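Long-range contacts in tyrosyl-tRNA synthetase (Archaeoglobus fulgidus, PDB 2CYB), which binds L-tyrosine and, as expected for a class I tyrosyl-tRNA synthetase, probably activates it with ATP and transfers it to tRNA(Tyr): residues R12-V17 against V200-P205; Y39-E44 against E88-N93; H49-Q54 against A255-L260; G264-E269 against V278-F283. All blocks are in the same frame, centred on the assembly; numbering follows the deposited sequence.

Interaction 1: residues R12-V17 against V200-P205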
loop_
_atom_site.group_PDB
_atom_site.type_symbol
_atom_site.label_atom_id
_atom_site.label_comp_id
_atom_site.label_asym_id
_atom_site.label_seq_id
_atom_site.Cartn_x
_atom_site.Cartn_y
_atom_site.Cartn_z
ATOM N N ARG A 12 -30.939 1.364 18.149
ATOM C CA ARG A 12 -31.723 0.132 18.109
ATOM C C ARG A 12 -30.972 -0.937 17.330
ATOM O O ARG A 12 -30.521 -0.703 16.202
ATOM C CB ARG A 12 -33.083 0.368 17.444
ATOM C CG ARG A 12 -33.955 -0.895 17.362
ATOM C CD ARG A 12 -35.335 -0.593 16.777
ATOM N NE ARG A 12 -35.282 -0.218 15.365
ATOM C CZ ARG A 12 -36.313 0.275 14.684
ATOM N NH1 ARG A 12 -36.186 0.588 13.398
ATOM N NH2 ARG A 12 -37.477 0.467 15.293
ATOM N N ASN A 13 -30.839 -2.104 17.947
ATOM C CA ASN A 13 -30.161 -3.232 17.334
ATOM C C ASN A 13 -28.688 -2.994 17.034
ATOM O O ASN A 13 -28.089 -3.712 16.236
ATOM C CB ASN A 13 -30.887 -3.650 16.058
ATOM C CG ASN A 13 -32.219 -4.331 16.348
ATOM O OD1 ASN A 13 -32.413 -4.889 17.429
ATOM N ND2 ASN A 13 -33.125 -4.301 15.385
ATOM N N ALA A 14 -28.106 -1.983 17.662
ATOM C CA ALA A 14 -26.688 -1.717 17.465
ATOM C C ALA A 14 -25.972 -2.495 18.552
ATOM O O ALA A 14 -26.447 -2.571 19.683
ATOM C CB ALA A 14 -26.389 -0.229 17.605
ATOM N N GLU A 15 -24.833 -3.083 18.220
ATOM C CA GLU A 15 -24.085 -3.833 19.214
ATOM C C GLU A 15 -23.193 -2.909 20.033
ATOM O O GLU A 15 -22.949 -3.144 21.217
ATOM C CB GLU A 15 -23.230 -4.907 18.537
ATOM C CG GLU A 15 -22.340 -5.673 19.503
ATOM C CD GLU A 15 -21.624 -6.837 18.852
ATOM O OE1 GLU A 15 -20.737 -7.427 19.505
ATOM O OE2 GLU A 15 -21.949 -7.164 17.691
ATOM N N GLU A 16 -22.715 -1.846 19.402
ATOM C CA GLU A 16 -21.831 -0.914 20.081
ATOM C C GLU A 16 -21.868 0.460 19.440
ATOM O O GLU A 16 -22.116 0.593 18.241
ATOM C CB GLU A 16 -20.398 -1.454 20.043
ATOM C CG GLU A 16 -19.338 -0.492 20.551
ATOM C CD GLU A 16 -17.926 -0.990 20.294
ATOM O OE1 GLU A 16 -17.571 -1.208 19.112
ATOM O OE2 GLU A 16 -17.169 -1.160 21.273
ATOM N N VAL A 17 -21.646 1.483 20.257
ATOM C CA VAL A 17 -21.599 2.854 19.772
ATOM C C VAL A 17 -20.348 3.478 20.383
ATOM O O VAL A 17 -20.150 3.438 21.599
ATOM C CB VAL A 17 -22.835 3.669 20.192
ATOM C CG1 VAL A 17 -22.681 5.105 19.709
ATOM C CG2 VAL A 17 -24.097 3.047 19.605
ATOM N N VAL A 200 -17.530 9.222 14.927
ATOM C CA VAL A 200 -18.347 8.502 15.884
ATOM C C VAL A 200 -18.621 7.220 15.099
ATOM O O VAL A 200 -18.809 7.271 13.879
ATOM C CB VAL A 200 -19.678 9.230 16.146
ATOM C CG1 VAL A 200 -20.476 8.491 17.207
ATOM C CG2 VAL A 200 -19.411 10.675 16.568
ATOM N N CYS A 201 -18.623 6.078 15.777
ATOM C CA CYS A 201 -18.864 4.810 15.099
ATOM C C CYS A 201 -20.041 4.040 15.697
ATOM O O CYS A 201 -20.214 3.995 16.918
ATOM C CB CYS A 201 -17.605 3.947 15.160
ATOM S SG CYS A 201 -16.137 4.788 14.503
ATOM N N LEU A 202 -20.851 3.451 14.824
ATOM C CA LEU A 202 -21.998 2.652 15.248
ATOM C C LEU A 202 -21.809 1.272 14.633
ATOM O O LEU A 202 -21.753 1.131 13.414
ATOM C CB LEU A 202 -23.305 3.276 14.753
ATOM C CG LEU A 202 -24.591 2.576 15.216
ATOM C CD1 LEU A 202 -25.750 3.550 15.158
ATOM C CD2 LEU A 202 -24.869 1.352 14.352
ATOM N N HIS A 203 -21.706 0.253 15.474
ATOM C CA HIS A 203 -21.487 -1.096 14.975
ATOM C C HIS A 203 -22.685 -2.019 15.128
ATOM O O HIS A 203 -23.325 -2.062 16.176
ATOM C CB HIS A 203 -20.283 -1.704 15.680
ATOM C CG HIS A 203 -19.012 -0.944 15.455
ATOM N ND1 HIS A 203 -18.072 -0.753 16.445
ATOM C CD2 HIS A 203 -18.522 -0.339 14.348
ATOM C CE1 HIS A 203 -17.057 -0.061 15.958
ATOM N NE2 HIS A 203 -17.306 0.202 14.689
ATOM N N THR A 204 -22.978 -2.760 14.068
ATOM C CA THR A 204 -24.087 -3.704 14.087
ATOM C C THR A 204 -23.509 -5.092 14.345
ATOM O O THR A 204 -22.347 -5.363 14.043
ATOM C CB THR A 204 -24.827 -3.707 12.748
ATOM O OG1 THR A 204 -23.891 -3.947 11.690
ATOM C CG2 THR A 204 -25.507 -2.367 12.515
ATOM N N PRO A 205 -24.308 -5.990 14.931
ATOM C CA PRO A 205 -23.784 -7.331 15.191
ATOM C C PRO A 205 -23.583 -8.120 13.904
ATOM O O PRO A 205 -24.179 -7.806 12.874
ATOM C CB PRO A 205 -24.853 -7.949 16.094
ATOM C CG PRO A 205 -26.111 -7.270 15.645
ATOM C CD PRO A 205 -25.676 -5.836 15.455
#
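A classic beta bulge, with Glu-15 and Glu-16 both facing His-203, fastens the short strand 16-18 antiparallel to strand 200-204 at one edge of the Rossmann-fold sheet. The carbonyl oxygen His-203 O takes both N-H groups of the bulge: Glu-15 N at 2.7 Å and, more loosely, Glu-16 N at 3.3 Å. The return bond runs from His-203 N to Glu-16 O (2.8 Å) and is almost straight, 173° at the hydrogen. Glu-16 and His-203 then lie side by side and point the same way, which brings Glu-16 OE1 to the ring edge, 2.8 Å from His-203 ND1 and in the plane of the imidazole. The carboxylate uses its anti lone pair here and is turned 50° against the ring. Glu-16 OE1 is also paired with Arg-181, a charge that probably favours a carboxylate anion, while His-203 NE2 is hydrogen-bonded to His-184. Both ring nitrogens are thus engaged and the rotation of the imidazole is fixed. Away from His-203, Ala-14 CB meets Leu-202 CD2 at 3.9 Å. Just ahead of the bulge, Asn-13 O lies 3.3 Å from Pro-205 CD. Strand 173-177 flanks strand 200-204 on its other side, Leu-202 and Thr-204 rest on helix 47-61, and Asn-13, hydrogen-bonded through ND2 to Lys-256 O, meets helix 250-263 together with Pro-205.

Interaction 2: residues Y39-E44 against E88-N93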
loop_
_atom_site.group_PDB
_atom_site.type_symbol
_atom_site.label_atom_id
_atom_site.label_comp_id
_atom_site.label_asym_id
_atom_site.label_seq_id
_atom_site.Cartn_x
_atom_site.Cartn_y
_atom_site.Cartn_z
ATOM N N TYR A 39 -19.689 -0.459 1.004
ATOM C CA TYR A 39 -19.870 -1.844 0.587
ATOM C C TYR A 39 -18.992 -2.215 -0.601
ATOM O O TYR A 39 -18.942 -1.483 -1.589
ATOM C CB TYR A 39 -21.316 -2.106 0.155
ATOM C CG TYR A 39 -22.378 -1.837 1.193
ATOM C CD1 TYR A 39 -23.041 -0.605 1.235
ATOM C CD2 TYR A 39 -22.763 -2.826 2.100
ATOM C CE1 TYR A 39 -24.064 -0.366 2.150
ATOM C CE2 TYR A 39 -23.790 -2.594 3.025
ATOM C CZ TYR A 39 -24.435 -1.361 3.037
ATOM O OH TYR A 39 -25.454 -1.115 3.933
ATOM N N GLU A 40 -18.308 -3.353 -0.514
ATOM C CA GLU A 40 -17.524 -3.821 -1.659
ATOM C C GLU A 40 -18.624 -4.359 -2.578
ATOM O O GLU A 40 -19.430 -5.179 -2.154
ATOM C CB GLU A 40 -16.610 -4.985 -1.279
ATOM C CG GLU A 40 -15.528 -4.674 -0.279
ATOM C CD GLU A 40 -14.617 -5.868 -0.045
ATOM O OE1 GLU A 40 -13.936 -5.903 0.997
ATOM O OE2 GLU A 40 -14.580 -6.771 -0.909
ATOM N N PRO A 41 -18.686 -3.903 -3.836
ATOM C CA PRO A 41 -19.746 -4.423 -4.710
ATOM C C PRO A 41 -19.785 -5.956 -4.694
ATOM O O PRO A 41 -18.765 -6.612 -4.901
ATOM C CB PRO A 41 -19.370 -3.851 -6.077
ATOM C CG PRO A 41 -18.762 -2.531 -5.706
ATOM C CD PRO A 41 -17.876 -2.891 -4.535
ATOM N N SER A 42 -20.964 -6.515 -4.427
ATOM C CA SER A 42 -21.137 -7.964 -4.361
ATOM C C SER A 42 -22.255 -8.444 -5.273
ATOM O O SER A 42 -23.340 -7.866 -5.300
ATOM C CB SER A 42 -21.443 -8.393 -2.923
ATOM O OG SER A 42 -21.756 -9.775 -2.856
ATOM N N GLY A 43 -21.982 -9.506 -6.023
ATOM C CA GLY A 43 -22.987 -10.044 -6.921
ATOM C C GLY A 43 -24.234 -10.463 -6.163
ATOM O O GLY A 43 -25.336 -10.471 -6.711
ATOM N N GLU A 44 -24.061 -10.810 -4.893
ATOM C CA GLU A 44 -25.188 -11.230 -4.077
ATOM C C GLU A 44 -25.415 -10.335 -2.880
ATOM O O GLU A 44 -24.568 -10.244 -1.995
ATOM C CB GLU A 44 -24.993 -12.656 -3.568
ATOM C CG GLU A 44 -24.906 -13.714 -4.642
ATOM C CD GLU A 44 -25.380 -15.064 -4.142
ATOM O OE1 GLU A 44 -26.608 -15.236 -3.994
ATOM O OE2 GLU A 44 -24.529 -15.944 -3.885
ATOM N N GLU A 88 -19.791 -3.329 -12.963
ATOM C CA GLU A 88 -21.116 -3.865 -13.259
ATOM C C GLU A 88 -21.873 -4.251 -11.994
ATOM O O GLU A 88 -23.063 -3.979 -11.874
ATOM C CB GLU A 88 -21.006 -5.085 -14.179
ATOM C CG GLU A 88 -20.860 -4.749 -15.657
ATOM C CD GLU A 88 -22.141 -4.188 -16.263
ATOM O OE1 GLU A 88 -22.616 -3.127 -15.802
ATOM O OE2 GLU A 88 -22.672 -4.814 -17.204
ATOM N N VAL A 89 -21.188 -4.893 -11.055
ATOM C CA VAL A 89 -21.833 -5.283 -9.809
ATOM C C VAL A 89 -22.215 -4.033 -9.022
ATOM O O VAL A 89 -23.243 -4.000 -8.343
ATOM C CB VAL A 89 -20.900 -6.156 -8.939
ATOM C CG1 VAL A 89 -21.590 -6.508 -7.633
ATOM C CG2 VAL A 89 -20.520 -7.420 -9.690
ATOM N N ALA A 90 -21.382 -3.003 -9.113
ATOM C CA ALA A 90 -21.640 -1.754 -8.406
ATOM C C ALA A 90 -22.958 -1.120 -8.851
ATOM O O ALA A 90 -23.730 -0.631 -8.024
ATOM C CB ALA A 90 -20.490 -0.781 -8.627
ATOM N N ASP A 91 -23.216 -1.126 -10.154
ATOM C CA ASP A 91 -24.454 -0.545 -10.676
ATOM C C ASP A 91 -25.640 -1.375 -10.207
ATOM O O ASP A 91 -26.675 -0.835 -9.820
ATOM C CB ASP A 91 -24.434 -0.504 -12.204
ATOM C CG ASP A 91 -23.364 0.417 -12.744
ATOM O OD1 ASP A 91 -23.328 1.594 -12.324
ATOM O OD2 ASP A 91 -22.564 -0.035 -13.591
ATOM N N TYR A 92 -25.476 -2.692 -10.244
ATOM C CA TYR A 92 -26.520 -3.600 -9.800
ATOM C C TYR A 92 -26.821 -3.359 -8.329
ATOM O O TYR A 92 -27.983 -3.307 -7.924
ATOM C CB TYR A 92 -26.082 -5.049 -9.997
ATOM C CG TYR A 92 -26.981 -6.036 -9.296
ATOM C CD1 TYR A 92 -28.339 -6.116 -9.608
ATOM C CD2 TYR A 92 -26.482 -6.873 -8.299
ATOM C CE1 TYR A 92 -29.179 -7.003 -8.941
ATOM C CE2 TYR A 92 -27.312 -7.764 -7.624
ATOM C CZ TYR A 92 -28.657 -7.823 -7.950
ATOM O OH TYR A 92 -29.480 -8.699 -7.285
ATOM N N ASN A 93 -25.768 -3.225 -7.528
ATOM C CA ASN A 93 -25.930 -2.982 -6.098
ATOM C C ASN A 93 -26.690 -1.695 -5.809
ATOM O O ASN A 93 -27.514 -1.652 -4.897
ATOM C CB ASN A 93 -24.565 -2.928 -5.402
ATOM C CG ASN A 93 -23.952 -4.302 -5.198
ATOM O OD1 ASN A 93 -22.918 -4.433 -4.541
ATOM N ND2 ASN A 93 -24.583 -5.334 -5.757
#
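Pro-41, the first residue of the 'HIGH' region, lays its ring against helix 83-99: CG meets Ala-90 CB at 3.8 Å, and the neighbouring CB touches Val-89 CG1, also at 3.8 Å. Pro-41 CA lies 3.2 Å from Asn-93 OD1, the oxygen that goes on to serve the next residue. Ser-42 is held from both ends of its backbone by that one carboxamide. Its N-H reaches Asn-93 OD1 at 2.9 Å, in the carbonyl plane and on a lone pair, while Asn-93 ND2 donates to Ser-42 O at 2.9 Å, nearly straight (171° at the hydrogen), with the acceptor lying in the amide plane. The amide edge therefore reads an N-H and a C=O of a single residue, and the pair of bonds fixes which end of the amide is oxygen. Asn-93 has CG anti to its own carbonyl carbon (chi1 -77°), where the amide can turn to the loop. The hydroxyl Ser-42 OG turns back into the loop, donating to Glu-44 O at 3.0 Å from above the carbonyl plane. At Gly-43 the carbonyl oxygen O comes to 3.5 Å from Tyr-92 CE2. This loop joins strand 34-39 to helix 47-61, beside the tyrosine site; Pro-41 also touches Ala-75 of helix 72-77, and Asn-93 leans on Leu-70 of strand 65-70.

Interaction 3: residues H49-Q54 against A255-L260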
loop_
_atom_site.group_PDB
_atom_site.type_symbol
_atom_site.label_atom_id
_atom_site.label_comp_id
_atom_site.label_asym_id
_atom_site.label_seq_id
_atom_site.Cartn_x
_atom_site.Cartn_y
_atom_site.Cartn_z
ATOM N N HIS A 49 -26.259 -7.529 4.340
ATOM C CA HIS A 49 -26.275 -6.168 3.809
ATOM C C HIS A 49 -27.478 -5.433 4.369
ATOM O O HIS A 49 -27.385 -4.266 4.751
ATOM C CB HIS A 49 -26.398 -6.182 2.285
ATOM C CG HIS A 49 -25.220 -6.775 1.586
ATOM N ND1 HIS A 49 -24.101 -6.039 1.251
ATOM C CD2 HIS A 49 -24.971 -8.040 1.179
ATOM C CE1 HIS A 49 -23.219 -6.829 0.668
ATOM N NE2 HIS A 49 -23.722 -8.049 0.612
ATOM N N MET A 50 -28.614 -6.126 4.399
ATOM C CA MET A 50 -29.856 -5.543 4.896
ATOM C C MET A 50 -29.741 -5.123 6.360
ATOM O O MET A 50 -30.502 -4.285 6.834
ATOM C CB MET A 50 -31.010 -6.529 4.694
ATOM C CG MET A 50 -31.302 -6.803 3.224
ATOM S SD MET A 50 -32.602 -8.011 2.902
ATOM C CE MET A 50 -31.651 -9.390 2.318
ATOM N N MET A 51 -28.775 -5.699 7.064
ATOM C CA MET A 51 -28.536 -5.370 8.466
ATOM C C MET A 51 -28.111 -3.901 8.572
ATOM O O MET A 51 -28.688 -3.121 9.343
ATOM C CB MET A 51 -27.420 -6.262 9.014
ATOM C CG MET A 51 -26.970 -5.931 10.424
ATOM S SD MET A 51 -28.230 -6.318 11.641
ATOM C CE MET A 51 -28.635 -7.920 11.146
ATOM N N THR A 52 -27.101 -3.528 7.790
ATOM C CA THR A 52 -26.591 -2.165 7.799
ATOM C C THR A 52 -27.481 -1.227 7.001
ATOM O O THR A 52 -27.534 -0.029 7.276
ATOM C CB THR A 52 -25.132 -2.096 7.269
ATOM O OG1 THR A 52 -25.035 -2.759 6.002
ATOM C CG2 THR A 52 -24.175 -2.747 8.264
ATOM N N VAL A 53 -28.189 -1.765 6.015
ATOM C CA VAL A 53 -29.089 -0.934 5.227
ATOM C C VAL A 53 -30.215 -0.442 6.132
ATOM O O VAL A 53 -30.581 0.737 6.103
ATOM C CB VAL A 53 -29.682 -1.715 4.041
ATOM C CG1 VAL A 53 -30.899 -0.989 3.489
ATOM C CG2 VAL A 53 -28.628 -1.867 2.947
ATOM N N GLN A 54 -30.749 -1.346 6.948
ATOM C CA GLN A 54 -31.832 -0.992 7.863
ATOM C C GLN A 54 -31.368 0.082 8.837
ATOM O O GLN A 54 -32.128 0.989 9.172
ATOM C CB GLN A 54 -32.321 -2.230 8.633
ATOM C CG GLN A 54 -33.394 -1.935 9.697
ATOM C CD GLN A 54 -34.688 -1.396 9.111
ATOM O OE1 GLN A 54 -35.201 -0.366 9.553
ATOM N NE2 GLN A 54 -35.229 -2.094 8.120
ATOM N N ALA A 255 -36.326 -11.958 12.648
ATOM C CA ALA A 255 -37.469 -11.257 13.219
ATOM C C ALA A 255 -36.995 -9.955 13.871
ATOM O O ALA A 255 -37.577 -8.890 13.659
ATOM C CB ALA A 255 -38.156 -12.132 14.259
ATOM N N LYS A 256 -35.932 -10.055 14.660
ATOM C CA LYS A 256 -35.384 -8.909 15.371
ATOM C C LYS A 256 -34.802 -7.797 14.500
ATOM O O LYS A 256 -35.129 -6.622 14.684
ATOM C CB LYS A 256 -34.310 -9.374 16.359
ATOM C CG LYS A 256 -33.743 -8.260 17.242
ATOM C CD LYS A 256 -32.621 -8.779 18.138
ATOM C CE LYS A 256 -32.041 -7.678 19.017
ATOM N NZ LYS A 256 -33.067 -7.099 19.936
ATOM N N TYR A 257 -33.958 -8.165 13.540
ATOM C CA TYR A 257 -33.286 -7.177 12.697
ATOM C C TYR A 257 -33.969 -6.727 11.414
ATOM O O TYR A 257 -33.757 -5.598 10.965
ATOM C CB TYR A 257 -31.879 -7.685 12.370
ATOM C CG TYR A 257 -31.039 -7.904 13.606
ATOM C CD1 TYR A 257 -30.635 -6.824 14.395
ATOM C CD2 TYR A 257 -30.700 -9.187 14.025
ATOM C CE1 TYR A 257 -29.925 -7.018 15.574
ATOM C CE2 TYR A 257 -29.990 -9.395 15.199
ATOM C CZ TYR A 257 -29.608 -8.304 15.973
ATOM O OH TYR A 257 -28.942 -8.505 17.152
ATOM N N HIS A 258 -34.795 -7.579 10.820
ATOM C CA HIS A 258 -35.439 -7.194 9.568
ATOM C C HIS A 258 -36.948 -6.995 9.602
ATOM O O HIS A 258 -37.459 -5.982 9.125
ATOM C CB HIS A 258 -35.103 -8.220 8.473
ATOM C CG HIS A 258 -33.634 -8.476 8.314
ATOM N ND1 HIS A 258 -32.965 -9.447 9.027
ATOM C CD2 HIS A 258 -32.698 -7.850 7.561
ATOM C CE1 HIS A 258 -31.679 -9.408 8.723
ATOM N NE2 HIS A 258 -31.491 -8.447 7.837
ATOM N N ILE A 259 -37.666 -7.959 10.163
ATOM C CA ILE A 259 -39.118 -7.878 10.174
ATOM C C ILE A 259 -39.731 -6.839 11.106
ATOM O O ILE A 259 -40.468 -5.964 10.651
ATOM C CB ILE A 259 -39.722 -9.264 10.464
ATOM C CG1 ILE A 259 -39.143 -10.282 9.468
ATOM C CG2 ILE A 259 -41.243 -9.210 10.319
ATOM C CD1 ILE A 259 -39.412 -11.737 9.828
ATOM N N LEU A 260 -39.440 -6.923 12.399
ATOM C CA LEU A 260 -40.011 -5.960 13.336
ATOM C C LEU A 260 -39.655 -4.505 13.007
ATOM O O LEU A 260 -40.521 -3.630 13.055
ATOM C CB LEU A 260 -39.610 -6.316 14.769
ATOM C CG LEU A 260 -40.403 -7.517 15.301
ATOM C CD1 LEU A 260 -39.757 -8.056 16.559
ATOM C CD2 LEU A 260 -41.851 -7.095 15.558
#
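His-258 NE2 donates a hydrogen bond to Leu-47 O, in the first turn of helix 47-61, and the same ring edge meets Met-50 one turn on, with Met-50 CB 3.6 Å from His-258 CD2 and near the ring plane. The imidazole of helix 250-263 thus reaches across to the neighbouring helix, and the bond to Leu-47 sets its rotation. Met-51 makes the second crossing. Its CG is anti to the backbone N (chi1 174°), and bends at chi2 (69°) and chi3 fold the thioether toward Tyr-257. The methyl Met-51 CE comes to 3.4 Å from Tyr-257 CG, at the root of the ring, and Met-51 SD lies 3.7 Å from Tyr-257 CD1, an oblique Met-aromatic contact. Lys-256 CD packs on the other side of the same ring plane, so the phenol is lined by aliphatic and thioether groups. Further along, Gln-54 CG touches Tyr-257 O at 3.9 Å. The axes of the two short helical segments pass 9.7 Å apart at closest approach, and around residues 255-259 the second one widens into a pi-type turn, marked by Leu-260 N bonding to Ala-255 O at 3.0 Å. Between the two segments, then, cohesion comes from van der Waals and sulfur-aromatic packing in a buried setting, while His-258 NE2 is satisfied by Leu-47 O at the start of helix 47-61.

Interaction 4: residues G264-E269 against V278-F283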
loop_
_atom_site.group_PDB
_atom_site.type_symbol
_atom_site.label_atom_id
_atom_site.label_comp_id
_atom_site.label_asym_id
_atom_site.label_seq_id
_atom_site.Cartn_x
_atom_site.Cartn_y
_atom_site.Cartn_z
ATOM N N GLY A 264 -43.163 -3.359 12.127
ATOM C CA GLY A 264 -43.741 -2.844 13.358
ATOM C C GLY A 264 -44.251 -3.939 14.275
ATOM O O GLY A 264 -44.193 -3.828 15.501
ATOM N N LYS A 265 -44.754 -5.007 13.671
ATOM C CA LYS A 265 -45.272 -6.138 14.420
ATOM C C LYS A 265 -45.269 -7.337 13.491
ATOM O O LYS A 265 -45.183 -7.184 12.273
ATOM C CB LYS A 265 -46.704 -5.861 14.891
ATOM C CG LYS A 265 -47.701 -5.628 13.761
ATOM C CD LYS A 265 -47.343 -4.393 12.940
ATOM C CE LYS A 265 -48.321 -4.162 11.795
ATOM N NZ LYS A 265 -49.703 -3.865 12.266
ATOM N N ILE A 266 -45.356 -8.530 14.059
ATOM C CA ILE A 266 -45.386 -9.727 13.234
ATOM C C ILE A 266 -46.497 -10.654 13.710
ATOM O O ILE A 266 -46.571 -11.011 14.889
ATOM C CB ILE A 266 -44.032 -10.462 13.261
ATOM C CG1 ILE A 266 -44.115 -11.737 12.416
ATOM C CG2 ILE A 266 -43.631 -10.768 14.697
ATOM C CD1 ILE A 266 -42.791 -12.473 12.285
ATOM N N VAL A 267 -47.380 -11.009 12.786
ATOM C CA VAL A 267 -48.482 -11.900 13.090
ATOM C C VAL A 267 -48.024 -13.327 12.810
ATOM O O VAL A 267 -47.557 -13.640 11.714
ATOM C CB VAL A 267 -49.710 -11.582 12.209
ATOM C CG1 VAL A 267 -50.822 -12.583 12.477
ATOM C CG2 VAL A 267 -50.195 -10.171 12.488
ATOM N N VAL A 268 -48.141 -14.185 13.811
ATOM C CA VAL A 268 -47.756 -15.576 13.665
ATOM C C VAL A 268 -49.035 -16.403 13.624
ATOM O O VAL A 268 -49.634 -16.689 14.662
ATOM C CB VAL A 268 -46.888 -16.029 14.847
ATOM C CG1 VAL A 268 -46.510 -17.489 14.697
ATOM C CG2 VAL A 268 -45.642 -15.162 14.926
ATOM N N GLU A 269 -49.467 -16.769 12.424
ATOM C CA GLU A 269 -50.679 -17.569 12.289
ATOM C C GLU A 269 -50.374 -18.971 12.801
ATOM O O GLU A 269 -49.299 -19.522 12.528
ATOM C CB GLU A 269 -51.127 -17.626 10.827
ATOM C CG GLU A 269 -51.204 -16.265 10.154
ATOM C CD GLU A 269 -51.947 -16.295 8.828
ATOM O OE1 GLU A 269 -51.828 -17.295 8.091
ATOM O OE2 GLU A 269 -52.643 -15.305 8.518
ATOM N N VAL A 278 -51.316 -15.300 16.832
ATOM C CA VAL A 278 -50.830 -14.408 17.870
ATOM C C VAL A 278 -50.036 -13.307 17.189
ATOM O O VAL A 278 -49.405 -13.535 16.154
ATOM C CB VAL A 278 -49.928 -15.159 18.874
ATOM C CG1 VAL A 278 -48.759 -15.816 18.143
ATOM C CG2 VAL A 278 -49.431 -14.201 19.942
ATOM N N GLU A 279 -50.084 -12.109 17.759
ATOM C CA GLU A 279 -49.365 -10.976 17.198
ATOM C C GLU A 279 -48.351 -10.442 18.202
ATOM O O GLU A 279 -48.635 -10.339 19.400
ATOM C CB GLU A 279 -50.348 -9.867 16.813
ATOM C CG GLU A 279 -49.707 -8.663 16.140
ATOM C CD GLU A 279 -50.718 -7.577 15.807
ATOM O OE1 GLU A 279 -51.338 -7.034 16.747
ATOM O OE2 GLU A 279 -50.893 -7.266 14.609
ATOM N N TYR A 280 -47.159 -10.116 17.714
ATOM C CA TYR A 280 -46.123 -9.578 18.578
ATOM C C TYR A 280 -45.780 -8.171 18.127
ATOM O O TYR A 280 -45.434 -7.947 16.965
ATOM C CB TYR A 280 -44.883 -10.466 18.547
ATOM C CG TYR A 280 -45.148 -11.853 19.080
ATOM C CD1 TYR A 280 -45.420 -12.914 18.215
ATOM C CD2 TYR A 280 -45.141 -12.103 20.452
ATOM C CE1 TYR A 280 -45.681 -14.193 18.702
ATOM C CE2 TYR A 280 -45.400 -13.378 20.953
ATOM C CZ TYR A 280 -45.669 -14.417 20.070
ATOM O OH TYR A 280 -45.929 -15.677 20.555
ATOM N N ALA A 281 -45.889 -7.228 19.057
ATOM C CA ALA A 281 -45.612 -5.828 18.767
ATOM C C ALA A 281 -44.171 -5.442 19.069
ATOM O O ALA A 281 -43.746 -4.331 18.758
ATOM C CB ALA A 281 -46.571 -4.940 19.559
ATOM N N SER A 282 -43.421 -6.346 19.687
ATOM C CA SER A 282 -42.026 -6.067 20.003
ATOM C C SER A 282 -41.253 -7.373 20.007
ATOM O O SER A 282 -41.834 -8.445 20.173
ATOM C CB SER A 282 -41.902 -5.399 21.374
ATOM O OG SER A 282 -42.120 -6.340 22.409
ATOM N N PHE A 283 -39.942 -7.286 19.830
ATOM C CA PHE A 283 -39.126 -8.484 19.813
ATOM C C PHE A 283 -39.041 -9.097 21.195
ATOM O O PHE A 283 -39.011 -10.316 21.338
ATOM C CB PHE A 283 -37.710 -8.183 19.304
ATOM C CG PHE A 283 -36.800 -9.371 19.360
ATOM C CD1 PHE A 283 -35.903 -9.527 20.407
ATOM C CD2 PHE A 283 -36.896 -10.377 18.404
ATOM C CE1 PHE A 283 -35.114 -10.672 20.508
ATOM C CE2 PHE A 283 -36.112 -11.526 18.499
ATOM C CZ PHE A 283 -35.220 -11.670 19.554
#
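This is a beta hairpin, far from the tyrosine site, whose strands 266-268 and 278-280 form a small two-stranded antiparallel sheet of their own after helix 250-263. Two hydrogen-bonded pairs build it. Ile-266 N bonds to Tyr-280 O and Tyr-280 N returns to Ile-266 O, each at 3.0 Å; Val-268 N reaches Val-278 O at 2.7 Å, and Val-278 N answers Val-268 O at 3.1 Å from above the carbonyl plane. Between them stands the non-hydrogen-bonded pair Val-267 and Glu-279. Gly-264, with positive phi, ends the helix ahead of the first strand, and Ser-282 after the second is the N-cap of helix 283-292, its OG bonded to Glu-285 N. The face carrying Ile-266, Val-268 and Tyr-280 is the inner one: Ile-266 and Val-268 rest on helix 297-319, and Tyr-280 OH is tied to Asp-289. The face with Val-267 and Glu-279 is more exposed. There Lys-265 NZ stays 4.3 Å from Glu-279 OE2, beyond a salt bridge, although the charges should still attract weakly; Glu-279 CG is anti to the backbone N (chi1 -177°), and further out Glu-279 OE2 touches Val-267 CG2 at 3.7 Å. On the inner face Val-268 CB packs against Val-278 CG1 at 3.8 Å, and Val-268 CG2 comes to the edge of the Tyr-280 ring, in its plane, 3.9 Å from CE1.

From the N terminus, residues 12-17 are met by 200-205 only 183 residues later, closing interaction 1 at the sheet edge. Nested within that loop, interaction 2 joins the start of the HIGH region to helix 83-99. Helix 47-61, which follows the 39-44 loop, opens interaction 3, which crosses both: its first segment lies inside their loops, and its partner 255-260 comes later than either. Tyr-39 OH bonds to Thr-52 OG1 between interactions 2 and 3, and Pro-205 meets Tyr-257 between 1 and 3. Interaction 4 follows in series as a local hairpin, packed on helix 250-263, where Leu-260 touches Lys-265 and Phe-283. Interaction 3 thus links the Rossmann part to the later helices and hairpin.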